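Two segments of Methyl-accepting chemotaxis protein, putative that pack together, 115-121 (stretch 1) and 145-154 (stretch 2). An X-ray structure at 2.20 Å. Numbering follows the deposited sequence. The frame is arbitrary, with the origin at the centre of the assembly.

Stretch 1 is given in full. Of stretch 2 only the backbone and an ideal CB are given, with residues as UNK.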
# COMPACT_ATOMS: atom_id res chain seq x y z
N PHE A 115 -6.37 1.54 11.47
CA PHE A 115 -6.81 2.52 10.50
C PHE A 115 -6.23 2.27 9.14
O PHE A 115 -5.25 1.53 9.00
CB PHE A 115 -6.37 3.93 10.97
CG PHE A 115 -4.90 3.99 11.32
CD1 PHE A 115 -3.93 4.08 10.31
CD2 PHE A 115 -4.48 3.83 12.64
CE1 PHE A 115 -2.57 4.09 10.66
CE2 PHE A 115 -3.13 3.80 13.00
CZ PHE A 115 -2.16 3.93 11.99
N VAL A 116 -6.78 2.98 8.17
CA VAL A 116 -6.18 3.16 6.82
C VAL A 116 -5.87 4.63 6.56
O VAL A 116 -6.74 5.56 6.83
CB VAL A 116 -7.24 2.76 5.77
CG1 VAL A 116 -6.86 3.22 4.34
CG2 VAL A 116 -7.49 1.16 5.83
N ILE A 117 -4.67 4.87 6.06
CA ILE A 117 -4.29 6.23 5.55
C ILE A 117 -4.07 6.09 4.05
O ILE A 117 -3.35 5.20 3.57
CB ILE A 117 -2.97 6.76 6.13
CG1 ILE A 117 -2.75 6.37 7.61
CG2 ILE A 117 -2.85 8.29 5.80
CD1 ILE A 117 -3.80 7.05 8.66
N CYS A 118 -4.68 7.01 3.32
CA CYS A 118 -4.73 6.95 1.87
C CYS A 118 -4.33 8.35 1.34
O CYS A 118 -4.85 9.34 1.81
CB CYS A 118 -6.12 6.54 1.43
SG CYS A 118 -6.30 6.69 -0.36
N PRO A 119 -3.35 8.42 0.44
CA PRO A 119 -2.83 9.74 0.01
C PRO A 119 -3.83 10.34 -0.97
O PRO A 119 -4.53 9.60 -1.65
CB PRO A 119 -1.53 9.39 -0.73
CG PRO A 119 -1.84 7.94 -1.37
CD PRO A 119 -2.72 7.28 -0.29
N ILE A 120 -3.94 11.67 -1.01
CA ILE A 120 -4.69 12.33 -2.07
C ILE A 120 -3.62 12.79 -3.06
O ILE A 120 -2.71 13.51 -2.70
CB ILE A 120 -5.46 13.55 -1.51
CG1 ILE A 120 -6.49 13.06 -0.43
CG2 ILE A 120 -6.13 14.35 -2.71
CD1 ILE A 120 -6.93 14.15 0.56
N VAL A 121 -3.69 12.33 -4.30
CA VAL A 121 -2.53 12.50 -5.17
C VAL A 121 -2.99 13.28 -6.36
O VAL A 121 -4.00 12.95 -7.01
CB VAL A 121 -1.90 11.12 -5.63
CG1 VAL A 121 -0.75 11.35 -6.65
CG2 VAL A 121 -1.37 10.31 -4.41
N UNK A 145 -12.56 -2.00 1.64
CA UNK A 145 -12.70 -0.69 2.29
C UNK A 145 -11.67 0.26 1.65
O UNK A 145 -12.02 1.40 1.38
CB UNK A 145 -12.50 -0.79 3.80
N UNK A 146 -10.44 -0.21 1.48
CA UNK A 146 -9.37 0.55 0.79
C UNK A 146 -9.83 0.99 -0.61
O UNK A 146 -9.67 2.14 -0.94
CB UNK A 146 -8.10 -0.29 0.68
N UNK A 147 -10.47 0.12 -1.40
CA UNK A 147 -10.98 0.53 -2.73
C UNK A 147 -11.96 1.64 -2.54
O UNK A 147 -12.06 2.51 -3.37
CB UNK A 147 -11.63 -0.63 -3.48
N UNK A 148 -12.78 1.57 -1.50
CA UNK A 148 -13.80 2.60 -1.38
C UNK A 148 -13.21 4.00 -1.00
O UNK A 148 -13.70 5.03 -1.45
CB UNK A 148 -14.83 2.16 -0.33
N UNK A 149 -12.19 3.98 -0.16
CA UNK A 149 -11.56 5.18 0.36
C UNK A 149 -10.74 5.82 -0.79
O UNK A 149 -10.87 7.02 -1.02
CB UNK A 149 -10.68 4.86 1.57
N UNK A 150 -9.99 4.99 -1.52
CA UNK A 150 -9.28 5.37 -2.77
C UNK A 150 -10.18 6.00 -3.79
O UNK A 150 -9.77 6.94 -4.46
CB UNK A 150 -8.61 4.15 -3.40
N UNK A 151 -11.42 5.52 -3.87
CA UNK A 151 -12.38 6.13 -4.76
C UNK A 151 -12.69 7.56 -4.34
O UNK A 151 -12.83 8.43 -5.23
CB UNK A 151 -13.66 5.30 -4.80
N UNK A 152 -12.87 7.81 -3.04
CA UNK A 152 -13.19 9.18 -2.57
C UNK A 152 -11.99 10.12 -2.62
O UNK A 152 -12.17 11.32 -2.83
CB UNK A 152 -13.73 9.13 -1.14
N UNK A 153 -10.79 9.57 -2.37
CA UNK A 153 -9.53 10.32 -2.56
C UNK A 153 -9.40 10.76 -4.03
O UNK A 153 -9.05 11.93 -4.30
CB UNK A 153 -8.33 9.47 -2.15
N UNK A 154 -9.68 9.83 -4.96
CA UNK A 154 -9.77 10.12 -6.41
C UNK A 154 -10.74 11.23 -6.81
O UNK A 154 -10.38 12.09 -7.59
CB UNK A 154 -10.18 8.84 -7.15

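The backbone of stretch 2 is helical throughout (phi -53 to -74°, psi -34 to -50°), and its axis runs 24° from that of strand 115-121, with a closest approach of 8.1 Å. Along the strand, Val116 and Cys118 point their CA-to-CB bonds toward the helix, while Ile120 points sideways; all three offer apolar surface.

Position 145 points toward the strand, yet its ideal CB has no atom of stretch 1 within 5.5 Å. The strand therefore sets little constraint, and polar or apolar residues would fit. The deposited residue is Asp145, whose carboxylate oxygens are hydrogen-bonded elsewhere in the structure.

At 146 the bond points sideways, and the ideal CB lies 5.2 Å from Val116 CG1. That gap leaves room for a modest apolar side chain, such as Val, Ile or Leu. Val146 (chi1 t) fills it, its CG2 meeting Val116 CG2 at 4.0 Å.

Positions 147 and 148 are out of reach of the strand, which therefore does not discriminate among side chains there; they are Asp147 and Thr148.

Position 149 points toward the strand, its ideal CB 4.9 Å from Cys118 CB and 5.0 Å from Val116 CG1. A branched or longer aliphatic residue could bridge the two: Ile, Leu, Val or Met. Ile149 (m, t) does so: its CG2 packs on Cys118 CB at 3.7 Å, and its CD1 reaches Val116 CG1 at 4.0 Å.

At 150 the ideal CB is 4.6 Å from Cys118 SG, but the bond points sideways. A long chain with an aliphatic stem could pass the sulfur and continue beyond it, so Lys, Arg, Met or Gln would suit. In Lys150, CG lies 3.9 Å from Cys118 SG, and NZ is hydrogen-bonded elsewhere in the structure.

Positions 151 and 152 are again out of reach, so polar, aliphatic or aromatic residues are all compatible with the strand; they are Leu151 and Phe152.

Position 153 is the tightest. Its CA is 5.3 Å from that of Ile120, and its ideal CB already lies 3.8 Å from Pro119 O, 3.9 Å from Cys118 SG and 4.4 Å from Ile120 CG1. Such crowding favours a small residue, Ala first, with Gly or Ser conceivable. Ala153 is deposited: its CB contacts Cys118 SG at 3.9 Å and Ile120 CG1 at 4.3 Å, and its carbonyl O lies 4.1 Å from Ile120 CG2, so backbone as well as methyl takes part.

Position 154 points away, and its ideal CB has nothing of stretch 1 within 5.5 Å, so the strand sets no preference, and polar or apolar residues are equally compatible with it. The deposited Asp154 makes no contact with the strand.

No hydrogen bond joins the stretches; the 319 Å² interface, both sides summed, rests on apolar packing.

Stretch 2, residues 145-154: DVDTIKLFAD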
# COMPACT_ATOMS: atom_id res chain seq x y z
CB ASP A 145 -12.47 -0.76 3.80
CG ASP A 145 -13.52 -1.61 4.51
OD1 ASP A 145 -14.71 -1.27 4.42
OD2 ASP A 145 -13.10 -2.62 5.11
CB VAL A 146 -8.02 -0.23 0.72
CG1 VAL A 146 -7.09 0.37 -0.34
CG2 VAL A 146 -7.33 -0.25 2.08
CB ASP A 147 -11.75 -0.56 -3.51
CG ASP A 147 -10.92 -1.78 -3.83
OD1 ASP A 147 -9.68 -1.71 -3.79
OD2 ASP A 147 -11.56 -2.84 -4.11
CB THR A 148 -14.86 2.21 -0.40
OG1 THR A 148 -15.74 1.29 -1.04
CG2 THR A 148 -15.68 3.42 -0.02
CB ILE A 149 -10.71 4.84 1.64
CG1 ILE A 149 -11.64 4.48 2.81
CG2 ILE A 149 -9.68 5.98 2.05
CD1 ILE A 149 -10.82 3.69 3.93
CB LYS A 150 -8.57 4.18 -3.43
CG LYS A 150 -7.33 3.82 -2.77
CD LYS A 150 -6.61 2.68 -3.51
CE LYS A 150 -5.70 3.21 -4.63
NZ LYS A 150 -4.80 2.08 -5.10
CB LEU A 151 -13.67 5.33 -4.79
CG LEU A 151 -14.82 5.54 -5.79
CD1 LEU A 151 -14.43 5.23 -7.26
CD2 LEU A 151 -15.92 4.60 -5.33
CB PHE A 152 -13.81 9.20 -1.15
CG PHE A 152 -15.30 8.88 -1.13
CD1 PHE A 152 -16.21 9.83 -0.80
CD2 PHE A 152 -15.74 7.59 -1.42
CE1 PHE A 152 -17.60 9.54 -0.80
CE2 PHE A 152 -17.09 7.29 -1.43
CZ PHE A 152 -18.02 8.28 -1.11
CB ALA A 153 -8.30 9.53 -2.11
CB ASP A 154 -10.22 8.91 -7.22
CG ASP A 154 -9.17 7.92 -7.39
OD1 ASP A 154 -7.98 8.29 -7.20
OD2 ASP A 154 -9.54 6.76 -7.69
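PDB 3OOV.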